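Long-range contacts in glutamyl-tRNA synthetase (PDB 3AII), which is a non-discriminating class I synthetase that probably activates glutamate with ATP and passes it from Glu-AMP to the acceptor end of tRNA: residues E398-Y404 and R426-H432; V252-V257 and R269-M273; H319-K324 and K378-M384. All coordinates share one frame; numbering follows the deposited sequence. Where two conformers were deposited one is given.

Contact 1 (E398-Y404 and R426-H432); sequences EEEARRY and RPLHPDH
R403 and H429 reach across from opposite segments by different torsions: R403 keeps CG beside its backbone N and bends at chi3 (-47°), whereas H429 sets CG anti to its own N (chi1 -164°). Both lie in the anticodon-binding part of the enzyme, built of beta-barrels in this family, where strand 402-408 meets the end of the ribbon strand 422-427, which runs into a type I turn from H429 to H432. In the conformer described, the R403 guanidinium lies between P430 CD over one face and the guanidinium of R426 over the other, the two planes stacked with centres 4.0 Å apart. P427 O lies in the guanidinium plane and takes R403 NH2 (2.9 Å), which comes in tilted from the carbonyl plane. Two like charges can lie so close probably because carboxylates gather round them: R426 has salt bridges to D462 and E532. R403 N also bonds L428 O (2.8 Å).

At the turn, H429 NE2 donates to E398 O (2.9 Å) from above the carbonyl plane, while ND1 accepts D431 N; both ring nitrogens are thus engaged, which should hold the ring against turning. H432 CD2 sits over one face of that ring, and H432 NE2 donates to E399 O (2.8 Å). On strand 402-408 itself, R402 NE donates to Y404 OH, which lies in its guanidinium plane, E522 binds both residues, and L428 CD2 rests obliquely against Y404 CZ at 3.7 Å.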
loop_
_atom_site.group_PDB
_atom_site.type_symbol
_atom_site.label_atom_id
_atom_site.label_comp_id
_atom_site.label_asym_id
_atom_site.label_seq_id
_atom_site.Cartn_x
_atom_site.Cartn_y
_atom_site.Cartn_z
ATOM N N GLU A 398 9.920 9.612 16.590
ATOM C CA GLU A 398 10.638 10.647 17.328
ATOM C C GLU A 398 10.876 10.235 18.774
ATOM O O GLU A 398 11.686 10.846 19.463
ATOM C CB GLU A 398 9.937 12.010 17.247
ATOM C CG GLU A 398 8.681 12.112 18.066
ATOM C CD GLU A 398 7.912 13.385 17.771
ATOM O OE1 GLU A 398 8.398 14.201 16.953
ATOM O OE2 GLU A 398 6.822 13.563 18.357
ATOM N N GLU A 399 10.197 9.186 19.222
ATOM C CA GLU A 399 10.341 8.759 20.609
ATOM C C GLU A 399 11.409 7.694 20.801
ATOM O O GLU A 399 11.756 7.362 21.934
ATOM C CB GLU A 399 9.006 8.264 21.172
ATOM C CG GLU A 399 7.975 9.369 21.361
ATOM C CD GLU A 399 8.500 10.533 22.189
ATOM O OE1 GLU A 399 7.972 11.657 22.038
ATOM O OE2 GLU A 399 9.442 10.332 22.987
ATOM N N GLU A 400 11.936 7.151 19.710
ATOM C CA GLU A 400 12.870 6.042 19.853
ATOM C C GLU A 400 14.021 6.006 18.857
ATOM O O GLU A 400 15.019 5.333 19.105
ATOM C CB GLU A 400 12.124 4.710 19.809
ATOM C CG GLU A 400 11.450 4.421 18.477
ATOM C CD GLU A 400 10.757 3.070 18.464
ATOM O OE1 GLU A 400 9.521 3.029 18.653
ATOM O OE2 GLU A 400 11.447 2.048 18.266
ATOM N N ALA A 401 13.894 6.708 17.736
ATOM C CA ALA A 401 14.910 6.611 16.690
ATOM C C ALA A 401 16.244 7.235 17.123
ATOM O O ALA A 401 16.284 8.396 17.547
ATOM C CB ALA A 401 14.413 7.274 15.398
ATOM N N ARG A 402 17.335 6.481 16.985
ATOM C CA ARG A 402 18.668 6.967 17.357
ATOM C C ARG A 402 19.073 8.124 16.450
ATOM O O ARG A 402 18.768 8.111 15.254
ATOM C CB ARG A 402 19.707 5.841 17.248
ATOM C CG ARG A 402 19.414 4.663 18.167
ATOM C CD ARG A 402 20.280 3.446 17.826
ATOM N NE ARG A 402 21.661 3.590 18.277
ATOM C CZ ARG A 402 22.134 3.104 19.424
ATOM N NH1 ARG A 402 23.405 3.288 19.750
ATOM N NH2 ARG A 402 21.332 2.436 20.248
ATOM N N ARG A 403 19.768 9.094 17.026
ATOM C CA ARG A 403 20.146 10.309 16.307
ATOM C C ARG A 403 21.596 10.300 15.842
ATOM O O ARG A 403 22.505 9.989 16.615
ATOM C CB ARG A 403 19.925 11.537 17.188
ATOM C CG ARG A 403 18.468 11.788 17.563
ATOM C CD ARG A 403 18.347 13.114 18.311
ATOM N NE ARG A 403 19.351 13.257 19.356
ATOM C CZ ARG A 403 19.502 14.360 20.086
ATOM N NH1 ARG A 403 18.703 15.395 19.871
ATOM N NH2 ARG A 403 20.440 14.438 21.017
ATOM N N TYR A 404 21.807 10.684 14.580
ATOM C CA TYR A 404 23.153 10.842 14.028
ATOM C C TYR A 404 23.231 12.091 13.149
ATOM O O TYR A 404 22.208 12.542 12.617
ATOM C CB TYR A 404 23.527 9.617 13.185
ATOM C CG TYR A 404 23.483 8.321 13.967
ATOM C CD1 TYR A 404 24.594 7.887 14.682
ATOM C CD2 TYR A 404 22.317 7.574 14.038
ATOM C CE1 TYR A 404 24.552 6.708 15.421
ATOM C CE2 TYR A 404 22.265 6.400 14.776
ATOM C CZ TYR A 404 23.386 5.974 15.454
ATOM O OH TYR A 404 23.310 4.809 16.193
ATOM N N ARG A 426 26.827 14.186 22.767
ATOM C CA ARG A 426 25.447 14.446 22.412
ATOM C C ARG A 426 24.646 13.145 22.511
ATOM O O ARG A 426 25.058 12.115 21.969
ATOM C CB ARG A 426 25.364 15.038 20.999
ATOM C CG ARG A 426 23.934 15.314 20.521
ATOM C CD ARG A 426 23.951 16.204 19.264
ATOM N NE ARG A 426 22.604 16.551 18.814
ATOM C CZ ARG A 426 21.871 17.548 19.307
ATOM N NH1 ARG A 426 20.656 17.781 18.823
ATOM N NH2 ARG A 426 22.341 18.306 20.285
ATOM N N PRO A 427 23.505 13.165 23.218
ATOM C CA PRO A 427 22.732 11.928 23.341
ATOM C C PRO A 427 22.324 11.296 22.022
ATOM O O PRO A 427 21.935 11.966 21.050
ATOM C CB PRO A 427 21.466 12.377 24.086
ATOM C CG PRO A 427 21.944 13.555 24.894
ATOM C CD PRO A 427 22.909 14.262 23.999
ATOM N N LEU A 428 22.397 9.976 21.988
ATOM C CA LEU A 428 21.767 9.241 20.907
ATOM C C LEU A 428 20.252 9.444 20.894
ATOM O O LEU A 428 19.639 9.456 19.837
ATOM C CB LEU A 428 22.134 7.759 20.996
ATOM C CG LEU A 428 23.552 7.533 20.454
ATOM C CD1 LEU A 428 24.219 6.351 21.179
ATOM C CD2 LEU A 428 23.494 7.246 18.954
ATOM N N HIS A 429 19.650 9.592 22.070
ATOM C CA HIS A 429 18.246 9.983 22.140
ATOM C C HIS A 429 17.967 10.617 23.497
ATOM O O HIS A 429 18.180 9.982 24.520
ATOM C CB HIS A 429 17.315 8.790 21.933
ATOM C CG HIS A 429 15.917 9.206 21.633
ATOM N ND1 HIS A 429 15.116 9.824 22.567
ATOM C CD2 HIS A 429 15.193 9.148 20.489
ATOM C CE1 HIS A 429 13.948 10.107 22.019
ATOM N NE2 HIS A 429 13.969 9.705 20.762
ATOM N N PRO A 430 17.494 11.873 23.505
ATOM C CA PRO A 430 17.340 12.609 24.769
ATOM C C PRO A 430 16.411 11.923 25.781
ATOM O O PRO A 430 16.561 12.155 26.984
ATOM C CB PRO A 430 16.762 13.964 24.330
ATOM C CG PRO A 430 16.248 13.746 22.936
ATOM C CD PRO A 430 17.137 12.697 22.337
ATOM N N ASP A 431 15.493 11.088 25.314
ATOM C CA ASP A 431 14.567 10.398 26.218
ATOM C C ASP A 431 15.058 9.025 26.663
ATOM O O ASP A 431 14.413 8.358 27.476
ATOM C CB ASP A 431 13.194 10.255 25.565
ATOM C CG ASP A 431 12.570 11.590 25.242
ATOM O OD1 ASP A 431 12.869 12.571 25.959
ATOM O OD2 ASP A 431 11.786 11.653 24.272
ATOM N N HIS A 432 16.188 8.589 26.120
ATOM C CA HIS A 432 16.685 7.244 26.395
ATOM C C HIS A 432 18.151 7.259 26.789
ATOM O O HIS A 432 19.019 6.914 25.985
ATOM C CB HIS A 432 16.502 6.347 25.177
ATOM C CG HIS A 432 15.070 6.069 24.843
ATOM N ND1 HIS A 432 14.373 5.018 25.402
ATOM C CD2 HIS A 432 14.208 6.693 24.007
ATOM C CE1 HIS A 432 13.142 5.009 24.924
ATOM N NE2 HIS A 432 13.013 6.014 24.076
#

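Contact 2 (V252-V257 and R269-M273); sequences VSMRIV and RVYPM
The antiparallel pairing of strands 252-256 and 270-272, a hairpin with a long connecting loop, forms one margin of a four-stranded sheet in the catalytic domain, and R255 and Y271 are its central hydrogen-bonded pair. R255 N reaches Y271 O (2.9 Å), and Y271 N returns to R255 O (2.8 Å), both nearly straight. V257 N to R269 O and M273 N to S253 O extend the ladder at its two ends, the latter donor standing above the carbonyl plane. Between these rungs the non-hydrogen-bonded pairs M254-P272 and I256-V270 bring CA-H groups up to carbonyl oxygens, as I256 CA does to R269 O at 3.2 Å.

On the face of M254, I256, V270 and P272, the M254 chain bends at chi2 (-73°) and lays SD against P272 CA (3.6 Å), with P272 CB and V270 CG1 a little farther. On the other face R255, in the conformer described, stretches out from CG to NE at about a right angle to M273, whose SD lies over one face of the guanidinium and 3.5 Å from R255 CD. A water accepts weakly from R255 NH1 and donates to P272 O. M273 CG also touches V252 CG1 (3.9 Å). With an alanine in place of M273, the R255 guanidinium would probably lose the sulfur on its face and be freer to turn, and a gap would open beside V252.

M273 is the N-cap residue of helix 274-284, whose F276 meets M254. Helix 172-184 packs on M254 and P272 through Y175, and on the other edge of strand 252-256 from strand 270-272, S253 and M254 both face V235 of strand 234-237, a classic beta bulge.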
loop_
_atom_site.group_PDB
_atom_site.type_symbol
_atom_site.label_atom_id
_atom_site.label_comp_id
_atom_site.label_asym_id
_atom_site.label_seq_id
_atom_site.Cartn_x
_atom_site.Cartn_y
_atom_site.Cartn_z
ATOM N N VAL A 252 -23.611 -9.292 -17.337
ATOM C CA VAL A 252 -22.889 -10.512 -17.691
ATOM C C VAL A 252 -22.238 -11.200 -16.490
ATOM O O VAL A 252 -21.457 -10.588 -15.752
ATOM C CB VAL A 252 -21.796 -10.206 -18.732
ATOM C CG1 VAL A 252 -20.946 -11.431 -19.001
ATOM C CG2 VAL A 252 -22.427 -9.711 -20.018
ATOM N N SER A 253 -22.559 -12.479 -16.305
ATOM C CA SER A 253 -21.998 -13.267 -15.208
ATOM C C SER A 253 -20.870 -14.196 -15.629
ATOM O O SER A 253 -20.037 -14.561 -14.797
ATOM C CB SER A 253 -23.088 -14.083 -14.508
ATOM O OG SER A 253 -23.701 -15.010 -15.399
ATOM N N MET A 254 -20.854 -14.614 -16.894
ATOM C CA MET A 254 -19.812 -15.529 -17.396
ATOM C C MET A 254 -19.385 -15.131 -18.794
ATOM O O MET A 254 -20.238 -14.805 -19.626
ATOM C CB MET A 254 -20.332 -16.971 -17.504
ATOM C CG MET A 254 -20.562 -17.719 -16.232
ATOM S SD MET A 254 -18.949 -18.184 -15.512
ATOM C CE MET A 254 -19.437 -19.189 -14.115
ATOM N N ARG A 255 -18.078 -15.199 -19.057
ATOM C CA ARG A 255 -17.546 -14.904 -20.384
ATOM C C ARG A 255 -16.535 -15.959 -20.800
ATOM O O ARG A 255 -16.072 -16.742 -19.978
ATOM C CB ARG A 255 -16.885 -13.530 -20.409
ATOM C CG ARG A 255 -15.743 -13.399 -19.423
ATOM C CD ARG A 255 -15.046 -12.064 -19.502
ATOM N NE ARG A 255 -13.866 -12.046 -18.648
ATOM C CZ ARG A 255 -13.101 -10.977 -18.461
ATOM N NH1 ARG A 255 -12.041 -11.047 -17.667
ATOM N NH2 ARG A 255 -13.399 -9.834 -19.068
ATOM N N ILE A 256 -16.198 -15.966 -22.086
ATOM C CA ILE A 256 -15.212 -16.901 -22.604
ATOM C C ILE A 256 -13.908 -16.140 -22.818
ATOM O O ILE A 256 -13.913 -15.091 -23.454
ATOM C CB ILE A 256 -15.679 -17.502 -23.945
ATOM C CG1 ILE A 256 -17.019 -18.236 -23.777
ATOM C CG2 ILE A 256 -14.606 -18.442 -24.493
ATOM C CD1 ILE A 256 -17.728 -18.576 -25.093
ATOM N N VAL A 257 -12.809 -16.656 -22.271
ATOM C CA VAL A 257 -11.496 -16.024 -22.409
ATOM C C VAL A 257 -10.498 -17.095 -22.791
ATOM O O VAL A 257 -10.353 -18.095 -22.083
ATOM C CB VAL A 257 -11.028 -15.388 -21.086
ATOM C CG1 VAL A 257 -9.665 -14.682 -21.260
ATOM C CG2 VAL A 257 -12.085 -14.429 -20.547
ATOM N N ARG A 269 -11.658 -22.022 -19.999
ATOM C CA ARG A 269 -11.850 -20.871 -20.871
ATOM C C ARG A 269 -13.113 -20.109 -20.503
ATOM O O ARG A 269 -13.359 -19.031 -21.020
ATOM C CB ARG A 269 -11.919 -21.299 -22.336
ATOM C CG ARG A 269 -13.208 -21.995 -22.707
ATOM C CD ARG A 269 -13.285 -22.234 -24.211
ATOM N NE ARG A 269 -12.233 -23.139 -24.673
ATOM C CZ ARG A 269 -12.062 -23.486 -25.943
ATOM N NH1 ARG A 269 -12.869 -22.994 -26.874
ATOM N NH2 ARG A 269 -11.086 -24.317 -26.283
ATOM N N VAL A 270 -13.930 -20.661 -19.613
ATOM C CA VAL A 270 -15.151 -19.953 -19.238
ATOM C C VAL A 270 -14.946 -19.389 -17.835
ATOM O O VAL A 270 -14.712 -20.152 -16.890
ATOM C CB VAL A 270 -16.393 -20.869 -19.272
ATOM C CG1 VAL A 270 -17.635 -20.064 -18.911
ATOM C CG2 VAL A 270 -16.573 -21.503 -20.661
ATOM N N TYR A 271 -15.015 -18.061 -17.711
ATOM C CA TYR A 271 -14.652 -17.375 -16.462
ATOM C C TYR A 271 -15.791 -16.519 -15.926
ATOM O O TYR A 271 -16.520 -15.889 -16.699
ATOM C CB TYR A 271 -13.447 -16.460 -16.702
ATOM C CG TYR A 271 -12.145 -17.210 -16.768
ATOM C CD1 TYR A 271 -11.683 -17.746 -17.966
ATOM C CD2 TYR A 271 -11.394 -17.407 -15.621
ATOM C CE1 TYR A 271 -10.477 -18.436 -18.009
ATOM C CE2 TYR A 271 -10.210 -18.088 -15.658
ATOM C CZ TYR A 271 -9.761 -18.605 -16.848
ATOM O OH TYR A 271 -8.562 -19.276 -16.848
ATOM N N PRO A 272 -15.939 -16.469 -14.594
ATOM C CA PRO A 272 -16.975 -15.620 -14.006
ATOM C C PRO A 272 -16.551 -14.162 -13.995
ATOM O O PRO A 272 -15.353 -13.828 -13.888
ATOM C CB PRO A 272 -17.074 -16.142 -12.566
ATOM C CG PRO A 272 -15.682 -16.591 -12.265
ATOM C CD PRO A 272 -15.220 -17.244 -13.571
ATOM N N MET A 273 -17.544 -13.291 -14.121
ATOM C CA MET A 273 -17.353 -11.875 -13.866
ATOM C C MET A 273 -17.467 -11.621 -12.377
ATOM O O MET A 273 -18.119 -12.392 -11.644
ATOM C CB MET A 273 -18.386 -11.041 -14.622
ATOM C CG MET A 273 -18.300 -11.194 -16.123
ATOM S SD MET A 273 -16.700 -10.652 -16.734
ATOM C CE MET A 273 -16.859 -8.873 -16.616
HETATM O O HOH W 1 -13.226 -13.089 -15.818
#

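Contact 3 (H319-K324 and K378-M384); sequences HYGRLK and KIADSTM
R322 and D381 lie side by side and point the same way, their guanidinium and carboxylate planes 48° apart, yet the charged ends do not meet: R322 NE stays 5.1 Å from D381 OD2. What the carboxylate takes instead is the backbone, R322 N donating to OD2 (3.0 Å) from well above the carboxylate plane, with R322 CB beside both oxygens. D381 reaches this position with chi1 at -119°, a torsion off the staggered values that may be strained.

L323 and M384 are turned differently, crossing at about a right angle. L323 CG stands anti to its backbone N (chi1 -158°), which directs CD2 at M384 SD (3.7 Å). Helix 365-375 packs on L323 through M372 and I375 and on M384 through L371.

The main chains join as well: S382 N meets R322 O nearly along the C=O axis, and, earlier in the loop, G321 N makes an almost perfectly straight bond to K378 O (2.8 Å). The two loops run so close at G321 that a CB in the usual position there would collide with A380 O. R115 of helix 111-126, which begins within the predicted HIGH motif, bonds G321 O and packs on Y320.

The chain is not modelled from 325 to 331 after K324, a stretch that probably belongs to the flexible KMSKS-type loop of this family. Chemically, loop joins loop by three hydrogen bonds, all from backbone N-H groups, two to carbonyls and one to the D381 carboxylate, with no charged ends in contact; D381 is still likely to feel R322 and K324 as nearby positive charges, though K324 NZ remains 4.8 Å from D381 OD1.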
loop_
_atom_site.group_PDB
_atom_site.type_symbol
_atom_site.label_atom_id
_atom_site.label_comp_id
_atom_site.label_asym_id
_atom_site.label_seq_id
_atom_site.Cartn_x
_atom_site.Cartn_y
_atom_site.Cartn_z
ATOM N N HIS A 319 -20.608 0.671 2.609
ATOM C CA HIS A 319 -19.711 1.312 1.657
ATOM C C HIS A 319 -19.165 2.611 2.244
ATOM O O HIS A 319 -19.920 3.427 2.773
ATOM C CB HIS A 319 -20.447 1.612 0.350
ATOM C CG HIS A 319 -20.664 0.411 -0.516
ATOM N ND1 HIS A 319 -21.448 -0.656 -0.131
ATOM C CD2 HIS A 319 -20.213 0.115 -1.759
ATOM C CE1 HIS A 319 -21.462 -1.561 -1.094
ATOM N NE2 HIS A 319 -20.722 -1.116 -2.094
ATOM N N TYR A 320 -17.854 2.797 2.153
ATOM C CA TYR A 320 -17.243 4.010 2.686
ATOM C C TYR A 320 -16.580 4.843 1.593
ATOM O O TYR A 320 -16.262 4.340 0.512
ATOM C CB TYR A 320 -16.251 3.676 3.803
ATOM C CG TYR A 320 -15.189 2.670 3.423
ATOM C CD1 TYR A 320 -15.247 1.361 3.891
ATOM C CD2 TYR A 320 -14.126 3.027 2.604
ATOM C CE1 TYR A 320 -14.270 0.439 3.558
ATOM C CE2 TYR A 320 -13.148 2.110 2.258
ATOM C CZ TYR A 320 -13.227 0.818 2.739
ATOM O OH TYR A 320 -12.258 -0.094 2.402
ATOM N N GLY A 321 -16.371 6.122 1.888
ATOM C CA GLY A 321 -15.882 7.060 0.897
ATOM C C GLY A 321 -14.483 6.786 0.391
ATOM O O GLY A 321 -13.717 6.049 1.009
ATOM N N ARG A 322 -14.149 7.395 -0.742
ATOM C CA ARG A 322 -12.827 7.239 -1.326
ATOM C C ARG A 322 -11.771 7.976 -0.515
ATOM O O ARG A 322 -12.073 8.925 0.210
ATOM C CB ARG A 322 -12.814 7.733 -2.774
ATOM C CG ARG A 322 -13.728 6.950 -3.697
ATOM C CD ARG A 322 -13.542 7.358 -5.147
ATOM N NE ARG A 322 -14.306 6.503 -6.050
ATOM C CZ ARG A 322 -14.237 6.565 -7.376
ATOM N NH1 ARG A 322 -13.436 7.446 -7.959
ATOM N NH2 ARG A 322 -14.970 5.746 -8.119
ATOM N N LEU A 323 -10.531 7.524 -0.641
ATOM C CA LEU A 323 -9.407 8.172 0.002
ATOM C C LEU A 323 -8.419 8.574 -1.083
ATOM O O LEU A 323 -7.961 7.731 -1.853
ATOM C CB LEU A 323 -8.742 7.218 0.991
ATOM C CG LEU A 323 -7.914 7.875 2.087
ATOM C CD1 LEU A 323 -8.825 8.678 2.994
ATOM C CD2 LEU A 323 -7.147 6.832 2.882
ATOM N N LYS A 324 -8.100 9.861 -1.153
ATOM C CA LYS A 324 -7.223 10.365 -2.203
ATOM C C LYS A 324 -6.253 11.417 -1.675
ATOM O O LYS A 324 -6.610 12.233 -0.825
ATOM C CB LYS A 324 -8.052 10.937 -3.356
ATOM C CG LYS A 324 -8.994 9.925 -3.997
ATOM C CD LYS A 324 -9.877 10.566 -5.056
ATOM C CE LYS A 324 -10.765 9.528 -5.725
ATOM N NZ LYS A 324 -11.620 10.124 -6.788
ATOM N N LYS A 378 -16.195 6.310 7.280
ATOM C CA LYS A 378 -16.820 7.559 6.863
ATOM C C LYS A 378 -17.495 7.432 5.498
ATOM O O LYS A 378 -16.863 7.038 4.513
ATOM C CB LYS A 378 -15.769 8.674 6.834
ATOM C CG LYS A 378 -16.296 10.031 6.398
ATOM C CD LYS A 378 -15.204 11.081 6.458
ATOM C CE LYS A 378 -15.710 12.424 5.957
ATOM N NZ LYS A 378 -14.698 13.496 6.156
ATOM N N ILE A 379 -18.779 7.770 5.437
ATOM C CA ILE A 379 -19.515 7.673 4.183
ATOM C C ILE A 379 -18.981 8.659 3.151
ATOM O O ILE A 379 -18.773 8.311 1.990
ATOM C CB ILE A 379 -21.025 7.915 4.375
ATOM C CG1 ILE A 379 -21.580 7.018 5.486
ATOM C CG2 ILE A 379 -21.765 7.680 3.064
ATOM C CD1 ILE A 379 -21.388 5.538 5.235
ATOM N N ALA A 380 -18.749 9.893 3.584
ATOM C CA ALA A 380 -18.289 10.931 2.672
ATOM C C ALA A 380 -16.828 10.737 2.267
ATOM O O ALA A 380 -16.013 10.227 3.041
ATOM C CB ALA A 380 -18.500 12.306 3.290
ATOM N N ASP A 381 -16.510 11.141 1.043
ATOM C CA ASP A 381 -15.152 11.080 0.538
ATOM C C ASP A 381 -14.223 11.869 1.449
ATOM O O ASP A 381 -14.503 13.017 1.788
ATOM C CB ASP A 381 -15.094 11.665 -0.870
ATOM C CG ASP A 381 -14.635 10.661 -1.896
ATOM O OD1 ASP A 381 -13.491 10.794 -2.383
ATOM O OD2 ASP A 381 -15.416 9.739 -2.215
ATOM N N SER A 382 -13.120 11.251 1.852
ATOM C CA SER A 382 -12.099 11.958 2.611
ATOM C C SER A 382 -10.867 12.192 1.741
ATOM O O SER A 382 -10.795 11.700 0.612
ATOM C CB SER A 382 -11.741 11.196 3.891
ATOM O OG SER A 382 -11.567 9.815 3.636
ATOM N N THR A 383 -9.907 12.949 2.261
ATOM C CA THR A 383 -8.719 13.307 1.492
ATOM C C THR A 383 -7.462 13.296 2.352
ATOM O O THR A 383 -7.131 14.294 2.993
ATOM C CB THR A 383 -8.866 14.700 0.848
ATOM O OG1 THR A 383 -10.048 14.735 0.040
ATOM C CG2 THR A 383 -7.658 15.019 -0.019
ATOM N N MET A 384 -6.759 12.167 2.363
ATOM C CA MET A 384 -5.522 12.055 3.131
ATOM C C MET A 384 -4.299 12.383 2.279
ATOM O O MET A 384 -4.251 12.076 1.086
ATOM C CB MET A 384 -5.392 10.667 3.774
ATOM C CG MET A 384 -4.169 9.860 3.341
ATOM S SD MET A 384 -4.389 9.008 1.761
ATOM C CE MET A 384 -2.813 8.164 1.581
#

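Along the chain the three contacts come in series, contact 2 first, then contact 3, then contact 1, each closed before the next opens. Contacts 2 and 3 share the catalytic domain, their centres about 32 Å apart and their nearest atoms about 15 Å. Contact 2 belongs to the sheet beside the zinc site, consistent with the acceptor-binding insertion of the family; contact 3 joins loops next to helix 111-126, which starts in the predicted HIGH motif. Helix 386-397 leads from contact 3 straight to contact 1, about 37 Å away between centres, in the anticodon-binding part. Contacts 1 and 2, about 58 Å apart, flank the chain's centre, as suits an elongated enzyme that probably meets tRNA along its length.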